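Local coordinates for cytosolic phospholipase A2 delta (Homo sapiens, PDB 5IXC), which catalyses the calcium-dependent hydrolysis of glycerophospholipids at the sn-2 position, with a preference for linoleic acid there, at residues A336-S341 and S365-T370; E394-S399 and S773-K778; T427-W432 and E528-N533; P502-G507 and I519-I524. All coordinates share one frame; numbering follows the deposited sequence.

Contact 1. Residues A336-S341 and S365-T370. With 7FA (methyl (R)-(6Z,9Z,12Z)-octadeca-6,9,12-trien-1-ylphosphonofluoridate), chain C.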
# COMPACT_ATOMS: atom_id res chain seq x y z
N ALA A 336 -6.92 -15.20 13.23
CA ALA A 336 -7.67 -15.23 14.49
C ALA A 336 -6.75 -15.45 15.69
O ALA A 336 -7.01 -14.92 16.75
CB ALA A 336 -8.73 -16.32 14.46
N ARG A 337 -5.70 -16.25 15.50
CA ARG A 337 -4.71 -16.53 16.56
C ARG A 337 -4.02 -15.24 17.04
O ARG A 337 -3.91 -14.99 18.24
CB ARG A 337 -3.67 -17.56 16.09
CG ARG A 337 -2.38 -17.55 16.90
CD ARG A 337 -1.34 -18.56 16.43
NE ARG A 337 -1.60 -19.05 15.08
CZ ARG A 337 -0.90 -18.79 13.98
NH1 ARG A 337 0.18 -18.05 13.97
NH2 ARG A 337 -1.31 -19.33 12.86
N ALA A 338 -3.58 -14.42 16.10
CA ALA A 338 -2.99 -13.13 16.43
C ALA A 338 -4.00 -12.24 17.14
O ALA A 338 -3.68 -11.59 18.13
CB ALA A 338 -2.47 -12.45 15.18
N MET A 339 -5.23 -12.21 16.61
CA MET A 339 -6.27 -11.34 17.15
C MET A 339 -6.49 -11.60 18.62
O MET A 339 -6.48 -10.68 19.42
CB MET A 339 -7.61 -11.54 16.42
CG MET A 339 -8.75 -10.66 16.95
SD MET A 339 -10.30 -10.87 16.06
CE MET A 339 -10.70 -12.56 16.44
N THR A 340 -6.68 -12.87 18.96
CA THR A 340 -7.06 -13.21 20.33
C THR A 340 -5.82 -13.07 21.21
O THR A 340 -5.89 -12.47 22.27
CB THR A 340 -7.76 -14.59 20.50
OG1 THR A 340 -6.85 -15.59 20.99
CG2 THR A 340 -8.43 -15.08 19.23
N SER A 341 -4.69 -13.60 20.77
CA SER A 341 -3.47 -13.54 21.58
C SER A 341 -3.09 -12.08 21.90
O SER A 341 -2.58 -11.79 22.98
CB SER A 341 -2.31 -14.24 20.87
OG SER A 341 -1.13 -14.22 21.66
N SER A 365 -1.98 -7.60 9.47
CA SER A 365 -3.00 -8.64 9.22
C SER A 365 -3.96 -8.92 10.41
O SER A 365 -4.70 -8.03 10.81
CB SER A 365 -2.34 -9.91 8.68
OG SER A 365 -3.34 -10.70 8.03
N GLY A 366 -3.95 -10.13 10.95
CA GLY A 366 -4.86 -10.48 12.05
C GLY A 366 -4.82 -9.53 13.24
O GLY A 366 -5.84 -9.27 13.87
N SER A 367 -3.63 -9.02 13.56
CA SER A 367 -3.45 -8.03 14.63
C SER A 367 -4.29 -6.77 14.44
O SER A 367 -4.69 -6.14 15.42
CB SER A 367 -2.00 -7.60 14.71
OG SER A 367 -1.26 -8.54 15.43
N THR A 368 -4.51 -6.39 13.19
CA THR A 368 -5.26 -5.17 12.90
C THR A 368 -6.74 -5.34 13.21
O THR A 368 -7.45 -4.35 13.41
CB THR A 368 -5.14 -4.74 11.42
OG1 THR A 368 -5.77 -5.73 10.57
CG2 THR A 368 -3.67 -4.53 11.05
N TRP A 369 -7.21 -6.59 13.25
CA TRP A 369 -8.59 -6.88 13.61
C TRP A 369 -8.85 -6.48 15.06
O TRP A 369 -9.82 -5.79 15.36
CB TRP A 369 -8.91 -8.36 13.43
CG TRP A 369 -8.67 -8.87 12.05
CD1 TRP A 369 -8.37 -8.13 10.93
CD2 TRP A 369 -8.75 -10.23 11.61
NE1 TRP A 369 -8.24 -8.95 9.85
CE2 TRP A 369 -8.47 -10.24 10.24
CE3 TRP A 369 -9.00 -11.43 12.26
CZ2 TRP A 369 -8.45 -11.42 9.50
CZ3 TRP A 369 -8.98 -12.59 11.53
CH2 TRP A 369 -8.71 -12.58 10.16
N THR A 370 -7.95 -6.89 15.94
CA THR A 370 -7.93 -6.44 17.33
C THR A 370 -7.85 -4.91 17.40
O THR A 370 -8.56 -4.29 18.18
CB THR A 370 -6.71 -7.02 18.08
OG1 THR A 370 -6.76 -8.45 18.01
CG2 THR A 370 -6.68 -6.59 19.52
C1 7FA C . -5.07 -12.83 7.67
P1 7FA C . -3.38 -12.30 8.02
C2 7FA C . -5.28 -14.33 7.81
O2 7FA C . -2.47 -12.65 6.75
C3 7FA C . -6.68 -14.62 7.29
C4 7FA C . -7.14 -16.07 7.38
C5 7FA C . -8.62 -16.05 7.05
C6 7FA C . -9.28 -17.39 6.80
C7 7FA C . -10.31 -17.38 5.95
C8 7FA C . -11.10 -18.62 5.57
C9 7FA C . -12.35 -18.15 4.87
CM 7FA C . -1.31 -13.45 6.89
C10 7FA C . -12.33 -17.90 3.56
C11 7FA C . -13.58 -17.40 2.87
C12 7FA C . -13.78 -18.03 1.51
C13 7FA C . -13.77 -17.28 0.42
C14 7FA C . -13.98 -17.93 -0.93
C15 7FA C . -12.71 -18.64 -1.42
C16 7FA C . -13.04 -19.77 -2.38
C17 7FA C . -13.63 -19.26 -3.69
C18 7FA C . -13.59 -20.32 -4.77
O1 7FA C . -2.84 -12.86 9.27
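M339 and W369 cross at about a right angle, the thioether of M339 reaching the rim of the indole rather than its face. M339 SD lies 5.4 Å from the centroid of the six-membered ring and 84° off its normal, an edge-on Met-aromatic contact. With CG opposite the backbone N (chi1 179°) and the chain extended as far as the sulfur, flexible, polarisable methionine spans the gap between the helices. One face of the indole rests on backbone, G366 CA standing 3.9 Å above its centre. Glycine suits this place, since a beta carbon would probably crowd A338 CB; with A338 opposite, it is consistent with axes 7.2 Å apart, at 38°. At the far end T370 OG1 donates to M339 O over 2.7 Å, arriving from beside the carbonyl. The nucleophile S365 is bonded through OG to P1 of the inhibitor, and G366 N makes a weak bond to its O1; G334 N and G335 N also hydrogen-bond the inhibitor, consistent with an oxyanion hole. Strands 327-331 and 360-364 of the central sheet lead into these two helices, while L436 and L440 of helix 428-440 pack on W369 and helix 779-794 on T340.

Contact 2. Residues E394-S399 and S773-K778; sequences EHLAKS and SNMTYK. With 7FA (methyl (R)-(6Z,9Z,12Z)-octadeca-6,9,12-trien-1-ylphosphonofluoridate), chain C.
Y777 N, in the loop 773-778, donates a 3.0 Å hydrogen bond (150° at the hydrogen) to L396 O near the end of helix 386-397, and T776 CA adds a CA-H...O contact of 3.3 Å to the same L396 O. The loop is shaped by an Asx turn, in which N774 OD1 accepts from T776 N above the amide plane. T776 OG1 reaches the same oxygen in the plane, on a lone pair, because chi1 of 64° sets the hydroxyl between the backbone N and carbonyl; threonine suits the site by closing the turn a second time. Beyond the backbone bond, L396 and Y777 lie side by side, pointing the same way. L396 CD2 sits over one face of the phenol, 4.0 Å from its centroid and 27° off the normal, a CH-pi contact. The other branch, CD1, meets M775 CE at 3.8 Å, so branched leucine serves both neighbours. Cutting L396 back to an alanine is likely to strip the Y777 face and the M775 methyl of the branches that pack on them. Y777 also packs on R337 and T340 of helix 335-351. M775, bent at chi2 and chi3, lines the inhibitor pocket, with its CG 3.8 Å from C6 of the inhibitor's alkyl chain.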
# COMPACT_ATOMS: atom_id res chain seq x y z
N GLU A 394 -17.20 -14.22 21.55
CA GLU A 394 -18.55 -14.64 21.19
C GLU A 394 -18.73 -14.72 19.69
O GLU A 394 -19.26 -15.70 19.17
CB GLU A 394 -19.60 -13.71 21.81
CG GLU A 394 -20.01 -14.13 23.23
CD GLU A 394 -20.72 -13.04 24.03
OE1 GLU A 394 -21.35 -12.15 23.43
OE2 GLU A 394 -20.64 -13.09 25.27
N HIS A 395 -18.26 -13.69 19.00
CA HIS A 395 -18.29 -13.69 17.54
C HIS A 395 -17.40 -14.77 16.95
O HIS A 395 -17.76 -15.38 15.96
CB HIS A 395 -17.91 -12.33 17.01
CG HIS A 395 -18.98 -11.31 17.20
ND1 HIS A 395 -18.99 -10.42 18.25
CD2 HIS A 395 -20.09 -11.05 16.47
CE1 HIS A 395 -20.05 -9.65 18.17
NE2 HIS A 395 -20.74 -10.01 17.09
N LEU A 396 -16.28 -15.05 17.59
CA LEU A 396 -15.39 -16.10 17.11
C LEU A 396 -15.97 -17.51 17.31
O LEU A 396 -15.69 -18.41 16.51
CB LEU A 396 -14.00 -15.99 17.76
CG LEU A 396 -12.79 -16.55 17.01
CD1 LEU A 396 -12.80 -16.24 15.51
CD2 LEU A 396 -11.51 -16.01 17.64
N ALA A 397 -16.75 -17.71 18.37
CA ALA A 397 -17.39 -19.01 18.67
C ALA A 397 -18.61 -19.27 17.79
O ALA A 397 -18.93 -20.41 17.49
CB ALA A 397 -17.76 -19.11 20.14
N LYS A 398 -19.30 -18.20 17.42
CA LYS A 398 -20.43 -18.25 16.49
C LYS A 398 -20.00 -18.96 15.22
O LYS A 398 -18.96 -18.63 14.66
CB LYS A 398 -20.90 -16.82 16.21
CG LYS A 398 -21.97 -16.65 15.14
CD LYS A 398 -22.22 -15.16 14.87
CE LYS A 398 -22.77 -14.88 13.47
NZ LYS A 398 -24.22 -15.18 13.37
N SER A 399 -20.78 -19.93 14.77
CA SER A 399 -20.43 -20.70 13.57
C SER A 399 -20.57 -19.84 12.32
O SER A 399 -21.40 -18.94 12.27
CB SER A 399 -21.28 -21.97 13.44
OG SER A 399 -22.25 -21.85 12.41
N SER A 773 -5.98 -20.92 9.00
CA SER A 773 -7.28 -21.08 8.30
C SER A 773 -8.48 -20.89 9.20
O SER A 773 -9.54 -20.43 8.75
CB SER A 773 -7.42 -22.49 7.71
OG SER A 773 -6.61 -22.66 6.58
N ASN A 774 -8.34 -21.28 10.46
CA ASN A 774 -9.49 -21.44 11.33
C ASN A 774 -10.08 -20.12 11.81
O ASN A 774 -9.39 -19.28 12.38
CB ASN A 774 -9.18 -22.36 12.51
CG ASN A 774 -10.43 -22.78 13.27
OD1 ASN A 774 -11.55 -22.64 12.77
ND2 ASN A 774 -10.25 -23.31 14.48
N MET A 775 -11.37 -19.94 11.55
CA MET A 775 -12.06 -18.72 11.96
C MET A 775 -13.23 -18.99 12.90
O MET A 775 -14.03 -18.11 13.15
CB MET A 775 -12.54 -17.96 10.74
CG MET A 775 -11.41 -17.30 9.96
SD MET A 775 -11.09 -15.56 10.29
CE MET A 775 -11.73 -15.29 11.96
N THR A 776 -13.29 -20.21 13.44
CA THR A 776 -14.25 -20.56 14.49
C THR A 776 -13.51 -21.16 15.68
O THR A 776 -12.92 -22.24 15.56
CB THR A 776 -15.33 -21.56 14.02
OG1 THR A 776 -14.71 -22.80 13.67
CG2 THR A 776 -16.07 -21.04 12.82
N TYR A 777 -13.54 -20.46 16.81
CA TYR A 777 -12.92 -20.95 18.05
C TYR A 777 -14.00 -21.26 19.10
O TYR A 777 -14.78 -20.39 19.47
CB TYR A 777 -11.98 -19.90 18.66
CG TYR A 777 -10.61 -19.67 18.03
CD1 TYR A 777 -9.64 -18.98 18.73
CD2 TYR A 777 -10.30 -20.11 16.75
CE1 TYR A 777 -8.39 -18.73 18.19
CE2 TYR A 777 -9.05 -19.87 16.20
CZ TYR A 777 -8.10 -19.17 16.93
OH TYR A 777 -6.86 -18.92 16.42
N LYS A 778 -14.00 -22.49 19.60
CA LYS A 778 -14.78 -22.82 20.81
C LYS A 778 -14.31 -21.90 21.94
O LYS A 778 -13.11 -21.65 22.10
CB LYS A 778 -14.58 -24.29 21.20
CG LYS A 778 -15.28 -25.27 20.27
CD LYS A 778 -14.50 -26.56 20.07
CE LYS A 778 -14.21 -27.27 21.38
NZ LYS A 778 -13.72 -28.66 21.17
C1 7FA C . -5.07 -12.83 7.67
P1 7FA C . -3.38 -12.30 8.02
C2 7FA C . -5.28 -14.33 7.81
O2 7FA C . -2.47 -12.65 6.75
C3 7FA C . -6.68 -14.62 7.29
C4 7FA C . -7.14 -16.07 7.38
C5 7FA C . -8.62 -16.05 7.05
C6 7FA C . -9.28 -17.39 6.80
C7 7FA C . -10.31 -17.38 5.95
C8 7FA C . -11.10 -18.62 5.57
C9 7FA C . -12.35 -18.15 4.87
CM 7FA C . -1.31 -13.45 6.89
C10 7FA C . -12.33 -17.90 3.56
C11 7FA C . -13.58 -17.40 2.87
C12 7FA C . -13.78 -18.03 1.51
C13 7FA C . -13.77 -17.28 0.42
C14 7FA C . -13.98 -17.93 -0.93
C15 7FA C . -12.71 -18.64 -1.42
C16 7FA C . -13.04 -19.77 -2.38
C17 7FA C . -13.63 -19.26 -3.69
C18 7FA C . -13.59 -20.32 -4.77
O1 7FA C . -2.84 -12.86 9.27

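Contact 3. Residues T427-W432 and E528-N533. With 7FA (methyl (R)-(6Z,9Z,12Z)-octadeca-6,9,12-trien-1-ylphosphonofluoridate), chain C.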
# COMPACT_ATOMS: atom_id res chain seq x y z
N THR A 427 -13.23 -5.85 -6.86
CA THR A 427 -12.20 -6.86 -6.76
C THR A 427 -12.64 -7.85 -5.72
O THR A 427 -13.52 -7.57 -4.91
CB THR A 427 -10.86 -6.23 -6.36
OG1 THR A 427 -11.04 -5.42 -5.20
CG2 THR A 427 -10.33 -5.34 -7.47
N PHE A 428 -12.01 -9.02 -5.73
CA PHE A 428 -12.23 -10.02 -4.69
C PHE A 428 -12.03 -9.41 -3.29
O PHE A 428 -12.76 -9.73 -2.35
CB PHE A 428 -11.27 -11.19 -4.86
CG PHE A 428 -11.75 -12.48 -4.22
CD1 PHE A 428 -11.24 -13.68 -4.65
CD2 PHE A 428 -12.71 -12.51 -3.21
CE1 PHE A 428 -11.66 -14.88 -4.10
CE2 PHE A 428 -13.14 -13.71 -2.66
CZ PHE A 428 -12.61 -14.90 -3.10
N VAL A 429 -11.07 -8.51 -3.14
CA VAL A 429 -10.76 -7.96 -1.82
C VAL A 429 -11.98 -7.24 -1.22
O VAL A 429 -12.18 -7.27 -0.01
CB VAL A 429 -9.49 -7.08 -1.84
CG1 VAL A 429 -9.79 -5.68 -2.33
CG2 VAL A 429 -8.88 -7.02 -0.45
N ASP A 430 -12.81 -6.65 -2.07
CA ASP A 430 -14.04 -5.98 -1.60
C ASP A 430 -15.12 -6.98 -1.14
O ASP A 430 -15.88 -6.71 -0.21
CB ASP A 430 -14.59 -5.04 -2.68
CG ASP A 430 -13.59 -3.97 -3.09
OD1 ASP A 430 -12.50 -4.32 -3.59
OD2 ASP A 430 -13.89 -2.77 -2.90
N LEU A 431 -15.17 -8.14 -1.80
CA LEU A 431 -15.98 -9.25 -1.29
C LEU A 431 -15.42 -9.76 0.04
O LEU A 431 -16.16 -9.92 1.01
CB LEU A 431 -16.04 -10.39 -2.30
CG LEU A 431 -16.83 -11.63 -1.85
CD1 LEU A 431 -18.25 -11.30 -1.42
CD2 LEU A 431 -16.86 -12.67 -2.97
N TRP A 432 -14.11 -10.01 0.08
CA TRP A 432 -13.42 -10.41 1.31
C TRP A 432 -13.72 -9.46 2.47
O TRP A 432 -13.86 -9.89 3.61
CB TRP A 432 -11.91 -10.50 1.06
CG TRP A 432 -11.05 -10.73 2.27
CD1 TRP A 432 -9.94 -10.04 2.62
CD2 TRP A 432 -11.22 -11.74 3.27
NE1 TRP A 432 -9.39 -10.55 3.76
CE2 TRP A 432 -10.16 -11.59 4.20
CE3 TRP A 432 -12.16 -12.75 3.49
CZ2 TRP A 432 -10.03 -12.42 5.31
CZ3 TRP A 432 -12.02 -13.57 4.61
CH2 TRP A 432 -10.97 -13.39 5.50
N GLU A 528 -9.56 -3.23 6.26
CA GLU A 528 -9.19 -4.49 6.91
C GLU A 528 -8.95 -5.59 5.90
O GLU A 528 -8.07 -6.41 6.08
CB GLU A 528 -10.25 -4.94 7.89
CG GLU A 528 -10.27 -4.14 9.19
CD GLU A 528 -11.42 -4.53 10.10
OE1 GLU A 528 -12.54 -4.03 9.89
OE2 GLU A 528 -11.21 -5.35 11.02
N ALA A 529 -9.74 -5.59 4.84
CA ALA A 529 -9.55 -6.58 3.78
C ALA A 529 -8.22 -6.38 3.07
O ALA A 529 -7.55 -7.35 2.72
CB ALA A 529 -10.69 -6.51 2.79
N ILE A 530 -7.84 -5.11 2.86
CA ILE A 530 -6.53 -4.81 2.28
C ILE A 530 -5.46 -5.41 3.18
O ILE A 530 -4.61 -6.17 2.73
CB ILE A 530 -6.23 -3.30 2.15
CG1 ILE A 530 -7.34 -2.52 1.43
CG2 ILE A 530 -4.90 -3.10 1.42
CD1 ILE A 530 -7.63 -2.98 0.03
N TRP A 531 -5.55 -5.07 4.47
CA TRP A 531 -4.55 -5.43 5.47
C TRP A 531 -4.43 -6.92 5.71
O TRP A 531 -3.35 -7.40 6.02
CB TRP A 531 -4.90 -4.80 6.81
CG TRP A 531 -5.06 -3.35 6.77
CD1 TRP A 531 -4.50 -2.49 5.87
CD2 TRP A 531 -5.80 -2.54 7.68
NE1 TRP A 531 -4.87 -1.20 6.15
CE2 TRP A 531 -5.67 -1.20 7.26
CE3 TRP A 531 -6.57 -2.82 8.81
CZ2 TRP A 531 -6.28 -0.15 7.94
CZ3 TRP A 531 -7.17 -1.78 9.47
CH2 TRP A 531 -7.03 -0.46 9.04
N SER A 532 -5.54 -7.64 5.61
CA SER A 532 -5.52 -9.09 5.86
C SER A 532 -5.79 -9.89 4.62
O SER A 532 -6.17 -11.06 4.69
CB SER A 532 -6.53 -9.48 6.94
OG SER A 532 -7.34 -8.39 7.27
N ASN A 533 -5.58 -9.29 3.46
CA ASN A 533 -5.91 -9.97 2.23
C ASN A 533 -5.13 -11.25 2.11
O ASN A 533 -3.94 -11.30 2.38
CB ASN A 533 -5.65 -9.09 1.02
CG ASN A 533 -5.82 -9.84 -0.27
OD1 ASN A 533 -6.76 -10.63 -0.42
ND2 ASN A 533 -4.93 -9.61 -1.22
C1 7FA C . -5.07 -12.83 7.67
P1 7FA C . -3.38 -12.30 8.02
C2 7FA C . -5.28 -14.33 7.81
O2 7FA C . -2.47 -12.65 6.75
C3 7FA C . -6.68 -14.62 7.29
C4 7FA C . -7.14 -16.07 7.38
C5 7FA C . -8.62 -16.05 7.05
C6 7FA C . -9.28 -17.39 6.80
C7 7FA C . -10.31 -17.38 5.95
C8 7FA C . -11.10 -18.62 5.57
C9 7FA C . -12.35 -18.15 4.87
CM 7FA C . -1.31 -13.45 6.89
C10 7FA C . -12.33 -17.90 3.56
C11 7FA C . -13.58 -17.40 2.87
C12 7FA C . -13.78 -18.03 1.51
C13 7FA C . -13.77 -17.28 0.42
C14 7FA C . -13.98 -17.93 -0.93
C15 7FA C . -12.71 -18.64 -1.42
C16 7FA C . -13.04 -19.77 -2.38
C17 7FA C . -13.63 -19.26 -3.69
C18 7FA C . -13.59 -20.32 -4.77
O1 7FA C . -2.84 -12.86 9.27
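A529 CB wedges between V429 and W432 of helix 428-440. It lies 3.7 Å from V429 CG2 and 3.6 Å from W432 CD1, and alanine is small enough to let both larger side chains close over it. V429 CG1 also meets I530 CD1, the two side chains crossing obliquely, and CG2 leans toward N533 CB. The indole of W432, swung out with CG trans to the backbone N (chi1 173°), lays its edge against A529 O, while NE1 makes a weak 3.4 Å bond to S532 O. Its far end reaches the inhibitor: W432 CH2 is 3.9 Å from C5. S532 CB lies 3.7 Å from C1, and much farther along the chain C14 reaches the edge of the F428 ring, 4.0 Å from CZ. A second shell fixes these groups. F535 stacks on F428 and meets W432 edge-to-face, its own backbone N held by N533 OD1; S532 OG donates to E528 O and is also bonded to W369 NE1, which ties the end of helix 524-531 to the helix that follows the nucleophile. An aromatic lining running outward from the catalytic serine along the inhibitor is consistent with the channel that takes the substrate's fatty-acyl chain in this catalytic domain.

Contact 4. Residues P502-G507 and I519-I524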
# COMPACT_ATOMS: atom_id res chain seq x y z
N PRO A 502 -4.44 12.10 3.79
CA PRO A 502 -5.30 11.81 4.93
C PRO A 502 -6.29 10.71 4.55
O PRO A 502 -6.71 10.64 3.39
CB PRO A 502 -6.00 13.13 5.17
CG PRO A 502 -6.07 13.76 3.83
CD PRO A 502 -4.79 13.38 3.16
N PRO A 503 -6.66 9.85 5.50
CA PRO A 503 -7.41 8.61 5.25
C PRO A 503 -8.78 8.78 4.61
O PRO A 503 -9.24 7.86 3.92
CB PRO A 503 -7.54 7.99 6.63
CG PRO A 503 -7.28 9.08 7.60
CD PRO A 503 -6.34 10.01 6.93
N GLU A 504 -9.42 9.93 4.84
CA GLU A 504 -10.65 10.32 4.10
C GLU A 504 -10.46 10.15 2.60
O GLU A 504 -11.31 9.58 1.90
CB GLU A 504 -11.04 11.79 4.32
CG GLU A 504 -11.17 12.26 5.75
CD GLU A 504 -9.85 12.73 6.31
OE1 GLU A 504 -8.98 11.86 6.56
OE2 GLU A 504 -9.68 13.95 6.50
N LEU A 505 -9.32 10.64 2.11
CA LEU A 505 -9.04 10.66 0.67
C LEU A 505 -8.50 9.33 0.13
O LEU A 505 -8.42 9.15 -1.09
CB LEU A 505 -8.09 11.80 0.33
CG LEU A 505 -8.57 13.19 0.74
CD1 LEU A 505 -7.57 14.26 0.33
CD2 LEU A 505 -9.92 13.51 0.13
N PHE A 506 -8.14 8.40 1.00
CA PHE A 506 -7.69 7.10 0.54
C PHE A 506 -8.82 6.40 -0.21
O PHE A 506 -9.89 6.18 0.34
CB PHE A 506 -7.17 6.20 1.67
CG PHE A 506 -6.69 4.88 1.19
CD1 PHE A 506 -5.41 4.75 0.68
CD2 PHE A 506 -7.53 3.77 1.17
CE1 PHE A 506 -4.96 3.52 0.19
CE2 PHE A 506 -7.09 2.55 0.68
CZ PHE A 506 -5.81 2.42 0.19
N GLY A 507 -8.56 6.04 -1.46
CA GLY A 507 -9.57 5.46 -2.34
C GLY A 507 -10.10 6.43 -3.38
O GLY A 507 -10.62 6.02 -4.42
N ILE A 519 -14.04 10.52 -3.59
CA ILE A 519 -14.91 9.38 -3.30
C ILE A 519 -15.16 9.36 -1.78
O ILE A 519 -14.29 9.77 -1.01
CB ILE A 519 -14.28 8.06 -3.78
CG1 ILE A 519 -13.90 8.14 -5.26
CG2 ILE A 519 -15.20 6.87 -3.57
CD1 ILE A 519 -15.04 8.52 -6.18
N PRO A 520 -16.34 8.89 -1.34
CA PRO A 520 -16.53 8.91 0.11
C PRO A 520 -15.67 7.87 0.81
O PRO A 520 -15.54 6.75 0.32
CB PRO A 520 -18.03 8.56 0.29
CG PRO A 520 -18.64 8.70 -1.07
CD PRO A 520 -17.54 8.42 -2.05
N GLU A 521 -15.09 8.25 1.94
CA GLU A 521 -14.27 7.35 2.73
C GLU A 521 -15.03 6.07 3.04
O GLU A 521 -16.16 6.12 3.52
CB GLU A 521 -13.86 8.01 4.04
CG GLU A 521 -12.99 7.12 4.92
CD GLU A 521 -12.65 7.75 6.24
OE1 GLU A 521 -13.35 8.70 6.65
OE2 GLU A 521 -11.68 7.29 6.88
N PRO A 522 -14.40 4.90 2.79
CA PRO A 522 -15.12 3.65 3.00
C PRO A 522 -15.17 3.18 4.46
O PRO A 522 -14.45 3.68 5.32
CB PRO A 522 -14.32 2.66 2.15
CG PRO A 522 -12.93 3.17 2.21
CD PRO A 522 -13.02 4.67 2.31
N ARG A 523 -16.04 2.22 4.68
CA ARG A 523 -16.23 1.53 5.95
C ARG A 523 -14.95 0.75 6.28
O ARG A 523 -14.33 0.18 5.39
CB ARG A 523 -17.43 0.58 5.79
CG ARG A 523 -18.16 0.21 7.06
CD ARG A 523 -19.59 -0.24 6.76
NE ARG A 523 -19.68 -1.58 6.18
CZ ARG A 523 -20.09 -1.87 4.95
NH1 ARG A 523 -20.45 -0.91 4.11
NH2 ARG A 523 -20.14 -3.13 4.55
N ILE A 524 -14.56 0.72 7.55
CA ILE A 524 -13.22 0.19 7.91
C ILE A 524 -12.98 -1.29 7.54
O ILE A 524 -11.84 -1.69 7.33
CB ILE A 524 -12.85 0.41 9.39
CG1 ILE A 524 -11.32 0.35 9.54
CG2 ILE A 524 -13.55 -0.61 10.29
CD1 ILE A 524 -10.78 0.83 10.87
O HOH W 1 -10.39 5.46 5.13
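E504 and E521 bring their CA atoms to 4.9 Å where two loops run past each other with no direct hydrogen bond across, the first loop turning through helical backbone angles at 503-505, with L505 N bonded to P502 O. The E521 side chain supplies the main link. Fully extended, with CG opposite the backbone N (chi1 -180°), it lies against the turn: CB is 3.7 Å from E504 O, and CD is 3.9 Å from E504 CA. One water bridges the loops by donating both to E521 OE2, over 2.8 Å, and to P503 O, over 2.9 Å, while E521 OE1 is held by S450 OG. Glutamate therefore suits the place by its length and its two acceptors. With a leucine in its place the bridging water and S450 OG are likely to lose their carboxylate partner, and the loops one of their ties. The E504 carboxylate turns elsewhere, to a salt bridge with R453, which probably eases the nearness of two like charges. Farther along, P522 CD rests 4.0 Å from F506 O and I519 CG1 packs against G507 O. G507 has a positive phi (105°), at which a side chain would jam against the preceding carbonyl. The two loops flank strands 509-511 and 514-517; F506 leans edge-to-face on F487 of strand 483-487 and packs on V492 of strand 492-494, and residues 519-524 lead into helix 524-531.

In the fold
All four contacts belong to the catalytic domain, and three of them surround the inhibitor. Contact 1 holds its phosphonate head at the nucleophile. Contacts 2 and 3 touch its chain from two other parts of the fold, their centres about 13 Å and 16 Å from that of contact 1 and about 19 Å from each other. Along the sequence contact 1 closes first; contact 2 then spans a long loop between helix 386-397 and the segment before helix 779-794, within which contact 3 is nested, and contact 4 inside contact 3. Contact 4 lies away from the annotated sites, about 15 Å from contact 3 between centres, yet its second segment runs directly into helix 524-531, whose end borders the active site.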